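Local structure of putative cytochrome P450 hydroxylase (Chondromyces apiculatus DSM 436, 6GMF) at residues A[144-149]-A[202-207]; A[283-288]-A[304-309]; A[367-372]-A[388-393]. The protein probably oxidises terpenes with molecular oxygen, as a heme-dependent monooxygenase of the cytochrome P450 family. One frame throughout, in Å; residues are numbered along the deposited sequence. Where two conformers were deposited one is given.

Contact 1 (A[144-149]-A[202-207]); sequences EMLGVA and EDLISQ
Met-145 bends at its thioether, chi3 53°, which swings CE back toward Leu-204; there CE lies 3.3 Å from Leu-204 CD2, closer than methyls usually pack. Leu-204 itself departs from a staggered chi1 (-129°), and its branches lie obliquely across the flexible methionine. Leu-146 adds its CD2, 4.0 Å from Leu-204 CB and 4.1 Å from Ile-205 CD1. Beside these apolar groups, Leu-204 N donates to Met-145 O (2.8 Å) nearly along the C=O axis. Gly-147 ends helix 136-145 in a Schellman motif at positive phi; with no side chain, its CA can lie 3.8 Å from Asp-203 CB. Asp-203 suits the N-cap: OD2 accepts Ser-206 N (2.9 Å) from above the carboxylate plane, OD1 takes Ser-206 OG (2.7 Å) and a salt bridge from Arg-196. An alanine in place of Asp-203 would probably leave Ser-206 N uncapped and Arg-196 without this mate. Helix 220-251 packs on both leucines, Phe-98 on Met-145 and Leu-204. The last carbonyl of helix 136-145 and the first N-H of helix 204-210 thus satisfy each other in a buried place, while the carboxylate probably also steadies the positive end of the helix dipole.

Contact 2 (A[283-288]-A[304-309]); sequences IFRQTM and VLPLLA. With HEM (protoporphyrin IX containing Fe), chain B.
Phe-284 presents one face of its ring to Leu-305 CD2, a CH-pi contact in which the methyl lies 3.9 Å from the ring centroid, displaced toward the CD2-CE2 rim. The two side chains run side by side and point the same way; Trp-61 and Phe-381 also meet this ring, so an aromatic residue fits well here. Next in sequence, Arg-285 pairs with Val-304 in antiparallel, hydrogen-bonded fashion: Arg-285 N reaches Val-304 O, and Val-304 N returns to Arg-285 O, both at 2.8 Å. A bend at chi2 (-72°) puts CD on a path that leaves the partner strand, and the guanidinium beyond it meets the heme propionate edge-on. NH1 gives one hydrogen to propionate O2A at 2.8 Å and another to Phe-284 O at 2.9 Å, while NH2 donates to O1A at 2.9 Å, almost straight (174°). Three bonds therefore fix the rotation of the flat cation, whose charge would balance that of the carboxylate. Asn-58, which also hydrogen-bonds to the heme, touches this arginine. At the segment's start, Ile-283 sets CG2 3.9 Å from Leu-308 CD1, and these two methyls approach the porphyrin methyl CMA, apolar groups suited to a hydrophobic macrocycle. Ile-283 O, buried with no hydrogen-bond partner, is met by Leu-305 CA in a CA-H...O contact. A sheet strand that delivers an arginine to a heme propionate in this way is characteristic of the cytochrome P450 fold; in this protein Cys-343 is the axial ligand of the iron.

Contact 3 (A[367-372]-A[388-393]); sequences IQRVSQ and LPLRAT
This is an antiparallel strand pairing at the margin of a three-stranded sheet: strand 368-369 is its outer member, and strand 389-391 runs between it and strand 126-128. Gln-368 and Arg-391 form the hydrogen-bonded pair, with Gln-368 N on Arg-391 O at 3.0 Å and Arg-391 N on Gln-368 O at 2.7 Å. Farther on, Val-370 N donates to Pro-389 O at 3.1 Å, from above the carbonyl plane, and a water that also accepts from Ser-371 N gives the same oxygen a second bond. Proline, lacking an N-H, fits here because it joins the pairing as an acceptor through O. On the buried side, Ile-367 divides its branches between two partners: CG2 meets Leu-390 CG at 4.1 Å, and CG1 reaches Ala-392 CB, whose small size suits so close a backbone. Leu-390 also packs on Phe-127. Arg-369 uses its aliphatic part as apolar surface, CD lying 3.8 Å from Leu-388 CD1. A turn at chi3 (-67°) directs its NE toward Ser-371 O (3.0 Å), and NH2 donates to Gln-372 O (2.8 Å) close to the guanidinium plane; Thr-250 and Asp-251, at the end of helix 220-251, take further bonds. On the exposed side, Val-370 CG2 rests on Pro-389 CB at 3.9 Å and also comes near the guanidinium of Arg-391. Main-chain bonds thus set the pairing, whereas Arg-369, with several partners, ties the chain leaving the outer strand to that helix end, where its charge probably finds its counterpart in Asp-251.

Overall arrangement
Contacts 1, 2 and 3 come in that order along the chain, without interleaving, and none touches another: their centres lie 33 to 36 Å apart. Contact 1 joins helices 136-145 and 204-210 in the helical part of the fold. Contact 2 belongs to the five-stranded mixed sheet, across the chain's centre from both others, and contact 3 to the separate three-stranded sheet. Helix 220-251 links two of them, since it packs against side chains of contacts 1 and 3. The side chain of Met-145 in contact 1 lies about 6 Å from the heme, so of the three contact 2 alone grips the cofactor, while contact 3, away from the heme, is structural packing of its own sheet.

Contact 1 (A[144-149]-A[202-207])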
loop_
_atom_site.group_PDB
_atom_site.type_symbol
_atom_site.label_atom_id
_atom_site.label_comp_id
_atom_site.label_asym_id
_atom_site.label_seq_id
_atom_site.Cartn_x
_atom_site.Cartn_y
_atom_site.Cartn_z
ATOM N N GLU A 144 -7.961 8.843 12.799
ATOM C CA GLU A 144 -9.100 9.776 12.886
ATOM C C GLU A 144 -10.330 9.136 12.250
ATOM O O GLU A 144 -11.449 9.258 12.799
ATOM C CB GLU A 144 -8.738 11.116 12.256
ATOM C CG GLU A 144 -7.782 11.836 13.179
ATOM C CD GLU A 144 -7.463 13.271 12.870
ATOM O OE1 GLU A 144 -8.179 13.891 12.002
ATOM O OE2 GLU A 144 -6.478 13.756 13.492
ATOM N N MET A 145 -10.147 8.454 11.116
ATOM C CA MET A 145 -11.280 7.811 10.440
ATOM C C MET A 145 -11.906 6.734 11.320
ATOM O O MET A 145 -13.144 6.581 11.367
ATOM C CB MET A 145 -10.852 7.181 9.121
ATOM C CG MET A 145 -10.647 8.201 8.070
ATOM S SD MET A 145 -10.276 7.383 6.498
ATOM C CE MET A 145 -11.626 6.233 6.334
ATOM N N LEU A 146 -11.071 6.021 12.061
ATOM C CA LEU A 146 -11.563 4.995 12.984
ATOM C C LEU A 146 -12.054 5.526 14.340
ATOM O O LEU A 146 -12.454 4.736 15.200
ATOM C CB LEU A 146 -10.430 3.999 13.207
ATOM C CG LEU A 146 -10.147 3.077 12.031
ATOM C CD1 LEU A 146 -8.839 2.352 12.255
ATOM C CD2 LEU A 146 -11.284 2.085 11.813
ATOM N N GLY A 147 -11.997 6.823 14.585
ATOM C CA GLY A 147 -12.523 7.360 15.799
ATOM C C GLY A 147 -11.677 7.052 17.025
ATOM O O GLY A 147 -12.212 6.957 18.129
ATOM N N VAL A 148 -10.357 6.934 16.864
ATOM C CA VAL A 148 -9.460 6.652 18.009
ATOM C C VAL A 148 -9.483 7.850 18.975
ATOM O O VAL A 148 -9.381 8.958 18.544
ATOM C CB VAL A 148 -8.031 6.356 17.526
ATOM C CG1 VAL A 148 -7.065 6.231 18.687
ATOM C CG2 VAL A 148 -7.952 5.096 16.684
ATOM N N ALA A 149 -9.626 7.578 20.270
ATOM C CA ALA A 149 -9.692 8.609 21.323
ATOM C C ALA A 149 -8.329 9.287 21.403
ATOM O O ALA A 149 -7.292 8.662 21.155
ATOM C CB ALA A 149 -10.070 7.981 22.645
ATOM N N GLU A 202 -19.659 9.533 13.794
ATOM C CA GLU A 202 -19.492 9.630 12.336
ATOM C C GLU A 202 -18.306 8.770 11.853
ATOM O O GLU A 202 -18.030 8.711 10.652
ATOM C CB GLU A 202 -19.320 11.094 11.927
ATOM C CG GLU A 202 -20.598 11.928 12.028
ATOM N N ASP A 203 -17.682 8.033 12.770
ATOM C CA ASP A 203 -16.439 7.304 12.517
ATOM C C ASP A 203 -16.739 5.983 11.802
ATOM O O ASP A 203 -17.902 5.486 11.721
ATOM C CB ASP A 203 -15.758 6.944 13.840
ATOM C CG ASP A 203 -16.630 5.995 14.642
ATOM O OD1 ASP A 203 -17.579 6.481 15.284
ATOM O OD2 ASP A 203 -16.402 4.785 14.589
ATOM N N LEU A 204 -15.668 5.357 11.324
ATOM C CA LEU A 204 -15.766 4.153 10.529
ATOM C C LEU A 204 -16.303 2.970 11.341
ATOM O O LEU A 204 -17.009 2.082 10.789
ATOM C CB LEU A 204 -14.361 3.826 10.022
ATOM C CG LEU A 204 -14.148 3.561 8.553
ATOM C CD1 LEU A 204 -14.983 4.436 7.640
ATOM C CD2 LEU A 204 -12.661 3.704 8.269
ATOM N N ILE A 205 -15.985 2.895 12.626
ATOM C CA ILE A 205 -16.515 1.761 13.424
ATOM C C ILE A 205 -18.042 1.861 13.473
ATOM O O ILE A 205 -18.727 0.860 13.271
ATOM C CB ILE A 205 -15.915 1.658 14.829
ATOM C CG1 ILE A 205 -14.390 1.506 14.773
ATOM C CG2 ILE A 205 -16.594 0.504 15.579
ATOM C CD1 ILE A 205 -13.910 0.157 14.245
ATOM N N SER A 206 -18.542 3.064 13.734
ATOM C CA SER A 206 -19.997 3.319 13.776
ATOM C C SER A 206 -20.636 2.955 12.440
ATOM O O SER A 206 -21.692 2.296 12.418
ATOM C CB SER A 206 -20.310 4.740 14.104
ATOM O OG SER A 206 -19.860 5.072 15.406
ATOM N N GLN A 207 -19.995 3.375 11.344
ATOM C CA GLN A 207 -20.552 3.166 10.039
ATOM C C GLN A 207 -20.504 1.685 9.650
ATOM O O GLN A 207 -21.395 1.215 8.956
ATOM C CB GLN A 207 -19.868 4.042 8.995
ATOM C CG GLN A 207 -20.022 5.532 9.223
#

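Contact 2 (A[283-288]-A[304-309])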
loop_
_atom_site.group_PDB
_atom_site.type_symbol
_atom_site.label_atom_id
_atom_site.label_comp_id
_atom_site.label_asym_id
_atom_site.label_seq_id
_atom_site.Cartn_x
_atom_site.Cartn_y
_atom_site.Cartn_z
ATOM N N ILE A 283 1.831 -9.224 -5.083
ATOM C CA ILE A 283 0.812 -9.668 -4.200
ATOM C C ILE A 283 0.821 -11.190 -4.193
ATOM O O ILE A 283 1.715 -11.758 -4.784
ATOM C CB ILE A 283 -0.519 -9.001 -4.536
ATOM C CG1 ILE A 283 -0.974 -9.253 -5.970
ATOM C CG2 ILE A 283 -0.437 -7.509 -4.181
ATOM C CD1 ILE A 283 -2.273 -8.525 -6.332
ATOM N N PHE A 284 -0.144 -11.805 -3.507
ATOM C CA PHE A 284 -0.099 -13.250 -3.285
ATOM C C PHE A 284 -1.341 -13.947 -3.832
ATOM O O PHE A 284 -2.480 -13.458 -3.655
ATOM C CB PHE A 284 -0.013 -13.543 -1.787
ATOM C CG PHE A 284 1.326 -13.217 -1.177
ATOM C CD1 PHE A 284 1.705 -11.905 -0.947
ATOM C CD2 PHE A 284 2.234 -14.226 -0.904
ATOM C CE1 PHE A 284 2.939 -11.625 -0.377
ATOM C CE2 PHE A 284 3.457 -13.938 -0.314
ATOM C CZ PHE A 284 3.795 -12.638 -0.065
ATOM N N ARG A 285 -1.107 -15.125 -4.455
ATOM C CA ARG A 285 -2.194 -16.001 -4.904
ATOM C C ARG A 285 -1.784 -17.463 -4.644
ATOM O O ARG A 285 -0.626 -17.716 -4.429
ATOM C CB ARG A 285 -2.507 -15.812 -6.392
ATOM C CG ARG A 285 -2.991 -14.415 -6.779
ATOM C CD ARG A 285 -4.392 -14.169 -6.274
ATOM N NE ARG A 285 -4.942 -12.919 -6.807
ATOM C CZ ARG A 285 -4.895 -11.756 -6.179
ATOM N NH1 ARG A 285 -4.126 -11.580 -5.106
ATOM N NH2 ARG A 285 -5.667 -10.764 -6.630
ATOM N N GLN A 286 -2.743 -18.373 -4.707
ATOM C CA GLN A 286 -2.455 -19.820 -4.680
ATOM C C GLN A 286 -3.291 -20.504 -5.752
ATOM O O GLN A 286 -4.510 -20.211 -5.892
ATOM C CB GLN A 286 -2.769 -20.412 -3.312
ATOM C CG GLN A 286 -2.387 -21.885 -3.229
ATOM C CD GLN A 286 -2.675 -22.508 -1.879
ATOM O OE1 GLN A 286 -3.715 -22.283 -1.274
ATOM N NE2 GLN A 286 -1.779 -23.385 -1.458
ATOM N N THR A 287 -2.638 -21.366 -6.535
ATOM C CA THR A 287 -3.397 -22.069 -7.555
ATOM C C THR A 287 -4.209 -23.182 -6.916
ATOM O O THR A 287 -3.766 -23.850 -6.015
ATOM C CB THR A 287 -2.513 -22.635 -8.663
ATOM O OG1 THR A 287 -1.538 -23.479 -8.052
ATOM C CG2 THR A 287 -1.799 -21.542 -9.418
ATOM N N MET A 288 -5.422 -23.321 -7.435
ATOM C CA MET A 288 -6.360 -24.301 -6.979
ATOM C C MET A 288 -6.293 -25.561 -7.855
ATOM O O MET A 288 -6.639 -26.634 -7.386
ATOM C CB MET A 288 -7.764 -23.688 -6.956
ATOM C CG MET A 288 -7.926 -22.578 -5.913
ATOM S SD MET A 288 -7.753 -23.134 -4.189
ATOM C CE MET A 288 -5.993 -22.979 -3.889
ATOM N N VAL A 304 1.788 -18.079 -5.866
ATOM C CA VAL A 304 2.088 -17.364 -7.058
ATOM C C VAL A 304 2.115 -15.884 -6.699
ATOM O O VAL A 304 1.214 -15.449 -6.022
ATOM C CB VAL A 304 1.025 -17.610 -8.139
ATOM C CG1 VAL A 304 1.257 -16.732 -9.351
ATOM C CG2 VAL A 304 0.975 -19.087 -8.524
ATOM N N LEU A 305 3.179 -15.198 -7.121
ATOM C CA LEU A 305 3.353 -13.764 -6.905
ATOM C C LEU A 305 3.195 -13.039 -8.230
ATOM O O LEU A 305 4.129 -12.981 -9.033
ATOM C CB LEU A 305 4.748 -13.477 -6.335
ATOM C CG LEU A 305 5.166 -14.233 -5.071
ATOM C CD1 LEU A 305 6.535 -13.735 -4.666
ATOM C CD2 LEU A 305 4.191 -14.004 -3.971
ATOM N N PRO A 306 2.015 -12.445 -8.481
ATOM C CA PRO A 306 1.863 -11.527 -9.595
ATOM C C PRO A 306 2.695 -10.271 -9.292
ATOM O O PRO A 306 2.481 -9.617 -8.249
ATOM C CB PRO A 306 0.366 -11.231 -9.647
ATOM C CG PRO A 306 -0.275 -12.243 -8.749
ATOM C CD PRO A 306 0.767 -12.627 -7.722
ATOM N N LEU A 307 3.690 -10.000 -10.136
ATOM C CA LEU A 307 4.669 -8.956 -9.864
ATOM C C LEU A 307 4.114 -7.662 -10.452
ATOM O O LEU A 307 4.358 -7.383 -11.624
ATOM C CB LEU A 307 5.999 -9.302 -10.521
ATOM C CG LEU A 307 6.647 -10.613 -10.040
ATOM C CD1 LEU A 307 7.931 -10.881 -10.814
ATOM C CD2 LEU A 307 6.945 -10.577 -8.568
ATOM N N LEU A 308 3.284 -6.984 -9.663
ATOM C CA LEU A 308 2.686 -5.705 -10.099
ATOM C C LEU A 308 3.779 -4.749 -10.617
ATOM O O LEU A 308 3.546 -4.036 -11.630
ATOM C CB LEU A 308 1.951 -5.064 -8.923
ATOM C CG LEU A 308 0.873 -5.923 -8.277
ATOM C CD1 LEU A 308 0.209 -5.115 -7.203
ATOM C CD2 LEU A 308 -0.121 -6.435 -9.278
ATOM N N ALA A 309 4.924 -4.714 -9.937
ATOM C CA ALA A 309 5.949 -3.720 -10.260
ATOM C C ALA A 309 6.539 -4.090 -11.625
ATOM O O ALA A 309 6.910 -3.218 -12.388
ATOM C CB ALA A 309 7.010 -3.729 -9.206
HETATM C CHA HEM B . -6.104 -4.167 -1.687
HETATM C CHB HEM B . -2.336 -1.720 -3.121
HETATM C CHC HEM B . -3.473 1.742 0.065
HETATM C CHD HEM B . -7.021 -0.897 1.765
HETATM C C1A HEM B . -4.989 -3.772 -2.388
HETATM C C2A HEM B . -4.499 -4.515 -3.498
HETATM C C3A HEM B . -3.398 -3.824 -3.891
HETATM C C4A HEM B . -3.283 -2.688 -3.051
HETATM C CMA HEM B . -2.402 -4.166 -4.972
HETATM C CAA HEM B . -5.023 -5.785 -4.110
HETATM C CBA HEM B . -4.601 -7.065 -3.340
HETATM C CGA HEM B . -5.011 -8.344 -4.038
HETATM O O1A HEM B . -5.518 -8.307 -5.188
HETATM O O2A HEM B . -4.684 -9.410 -3.418
HETATM C C1B HEM B . -2.280 -0.537 -2.367
HETATM C C2B HEM B . -1.328 0.528 -2.547
HETATM C C3B HEM B . -1.616 1.511 -1.654
HETATM C C4B HEM B . -2.798 1.044 -0.924
HETATM C CMB HEM B . -0.245 0.448 -3.546
HETATM C CAB HEM B . -0.994 2.873 -1.432
HETATM C CBB HEM B . -0.306 3.422 -2.380
HETATM C C1C HEM B . -4.560 1.397 0.787
HETATM C C2C HEM B . -5.143 2.205 1.822
HETATM C C3C HEM B . -6.172 1.402 2.288
HETATM C C4C HEM B . -6.161 0.168 1.600
HETATM C CMC HEM B . -4.820 3.638 2.132
HETATM C CAC HEM B . -7.172 1.675 3.320
HETATM C CBC HEM B . -7.126 2.672 4.171
HETATM C C1D HEM B . -7.023 -2.013 0.970
HETATM C C2D HEM B . -7.975 -3.142 1.187
HETATM C C3D HEM B . -7.730 -4.043 0.214
HETATM C C4D HEM B . -6.638 -3.482 -0.588
HETATM C CMD HEM B . -9.001 -3.127 2.309
HETATM C CAD HEM B . -8.434 -5.356 0.016
HETATM C CBD HEM B . -9.595 -5.344 -0.992
HETATM C CGD HEM B . -10.189 -6.717 -1.230
HETATM O O1D HEM B . -11.331 -6.748 -1.719
HETATM O O2D HEM B . -9.526 -7.754 -0.967
HETATM N NA HEM B . -4.237 -2.637 -2.124
HETATM N NB HEM B . -3.114 -0.153 -1.409
HETATM N NC HEM B . -5.147 0.151 0.686
HETATM N ND HEM B . -6.191 -2.321 -0.084
HETATM FE FE HEM B . -4.758 -1.222 -0.809
HETATM O O HOH W 1 -3.374 -2.344 0.553
#

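Contact 3 (A[367-372]-A[388-393])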
loop_
_atom_site.group_PDB
_atom_site.type_symbol
_atom_site.label_atom_id
_atom_site.label_comp_id
_atom_site.label_asym_id
_atom_site.label_seq_id
_atom_site.Cartn_x
_atom_site.Cartn_y
_atom_site.Cartn_z
ATOM N N ILE A 367 14.568 21.050 -2.862
ATOM C CA ILE A 367 14.593 19.809 -2.118
ATOM C C ILE A 367 15.646 18.905 -2.736
ATOM O O ILE A 367 15.616 18.663 -3.949
ATOM C CB ILE A 367 13.204 19.142 -2.143
ATOM C CG1 ILE A 367 12.124 20.102 -1.637
ATOM C CG2 ILE A 367 13.208 17.841 -1.359
ATOM C CD1 ILE A 367 10.729 19.823 -2.164
ATOM N N GLN A 368 16.521 18.351 -1.901
ATOM C CA GLN A 368 17.567 17.454 -2.330
ATOM C C GLN A 368 17.658 16.344 -1.304
ATOM O O GLN A 368 17.316 16.568 -0.146
ATOM C CB GLN A 368 18.922 18.144 -2.410
ATOM C CG GLN A 368 18.987 19.210 -3.482
ATOM C CD GLN A 368 20.393 19.348 -4.025
ATOM O OE1 GLN A 368 21.374 19.124 -3.315
ATOM N NE2 GLN A 368 20.493 19.685 -5.305
ATOM N N ARG A 369 18.151 15.189 -1.729
ATOM C CA ARG A 369 18.499 14.172 -0.804
ATOM C C ARG A 369 19.841 14.546 -0.186
ATOM O O ARG A 369 20.684 15.144 -0.823
ATOM C CB ARG A 369 18.552 12.787 -1.452
ATOM C CG ARG A 369 17.222 12.298 -1.999
ATOM C CD ARG A 369 17.255 10.783 -2.109
ATOM N NE ARG A 369 18.211 10.374 -3.141
ATOM C CZ ARG A 369 17.895 10.147 -4.413
ATOM N NH1 ARG A 369 16.725 10.559 -4.903
ATOM N NH2 ARG A 369 18.756 9.480 -5.179
ATOM N N VAL A 370 20.051 14.117 1.045
ATOM C CA VAL A 370 21.385 14.184 1.641
ATOM C C VAL A 370 22.298 13.198 0.897
ATOM O O VAL A 370 23.431 13.541 0.530
ATOM C CB VAL A 370 21.354 13.924 3.152
ATOM C CG1 VAL A 370 22.775 13.747 3.695
ATOM C CG2 VAL A 370 20.608 15.044 3.887
ATOM N N SER A 371 21.780 12.002 0.623
ATOM C CA SER A 371 22.534 10.897 0.036
ATOM C C SER A 371 21.988 10.577 -1.361
ATOM O O SER A 371 20.785 10.539 -1.579
ATOM C CB SER A 371 22.469 9.702 0.938
ATOM O OG SER A 371 23.107 8.573 0.361
ATOM N N GLN A 372 22.884 10.312 -2.313
ATOM C CA GLN A 372 22.450 9.881 -3.650
ATOM C C GLN A 372 21.900 8.457 -3.540
ATOM O O GLN A 372 20.930 8.102 -4.208
ATOM C CB GLN A 372 23.619 9.976 -4.643
ATOM C CG GLN A 372 23.237 9.755 -6.113
ATOM C CD GLN A 372 23.264 8.303 -6.522
ATOM O OE1 GLN A 372 22.602 7.870 -7.474
ATOM N NE2 GLN A 372 24.036 7.524 -5.802
ATOM N N LEU A 388 14.884 8.621 4.729
ATOM C CA LEU A 388 15.021 9.514 3.617
ATOM C C LEU A 388 15.379 10.908 4.126
ATOM O O LEU A 388 14.549 11.828 4.168
ATOM C CB LEU A 388 13.737 9.526 2.767
ATOM C CG LEU A 388 13.839 10.299 1.444
ATOM C CD1 LEU A 388 14.861 9.627 0.546
ATOM C CD2 LEU A 388 12.512 10.418 0.717
ATOM N N PRO A 389 16.658 11.110 4.518
ATOM C CA PRO A 389 17.138 12.429 4.897
ATOM C C PRO A 389 17.080 13.336 3.670
ATOM O O PRO A 389 17.669 12.984 2.627
ATOM C CB PRO A 389 18.558 12.148 5.408
ATOM C CG PRO A 389 18.532 10.718 5.827
ATOM C CD PRO A 389 17.674 10.070 4.749
ATOM N N LEU A 390 16.414 14.493 3.814
ATOM C CA LEU A 390 16.292 15.493 2.805
ATOM C C LEU A 390 16.871 16.846 3.264
ATOM O O LEU A 390 16.777 17.229 4.443
ATOM C CB LEU A 390 14.800 15.693 2.526
ATOM C CG LEU A 390 14.180 14.943 1.339
ATOM C CD1 LEU A 390 14.966 13.730 0.842
ATOM C CD2 LEU A 390 12.721 14.662 1.551
ATOM N N ARG A 391 17.353 17.627 2.296
ATOM C CA ARG A 391 17.790 18.983 2.541
ATOM C C ARG A 391 16.757 19.907 1.899
ATOM O O ARG A 391 16.474 19.760 0.719
ATOM C CB ARG A 391 19.214 19.143 1.992
ATOM C CG ARG A 391 19.769 20.555 1.881
ATOM C CD ARG A 391 21.218 20.501 1.380
ATOM N NE ARG A 391 21.954 19.321 1.844
ATOM C CZ ARG A 391 22.541 19.213 3.038
ATOM N NH1 ARG A 391 22.519 20.230 3.884
ATOM N NH2 ARG A 391 23.143 18.088 3.391
ATOM N N ALA A 392 16.130 20.775 2.711
ATOM C CA ALA A 392 15.249 21.798 2.223
ATOM C C ALA A 392 14.947 22.790 3.350
ATOM O O ALA A 392 15.067 22.460 4.546
ATOM C CB ALA A 392 13.965 21.195 1.704
ATOM N N THR A 393 14.512 23.979 2.913
ATOM C CA THR A 393 14.097 25.110 3.731
ATOM C C THR A 393 12.579 25.242 3.699
ATOM O O THR A 393 12.011 25.291 2.621
ATOM C CB THR A 393 14.590 26.456 3.165
ATOM O OG1 THR A 393 14.133 26.608 1.816
ATOM C CG2 THR A 393 16.090 26.614 3.170
HETATM O O HOH W 2 19.340 10.971 1.820
#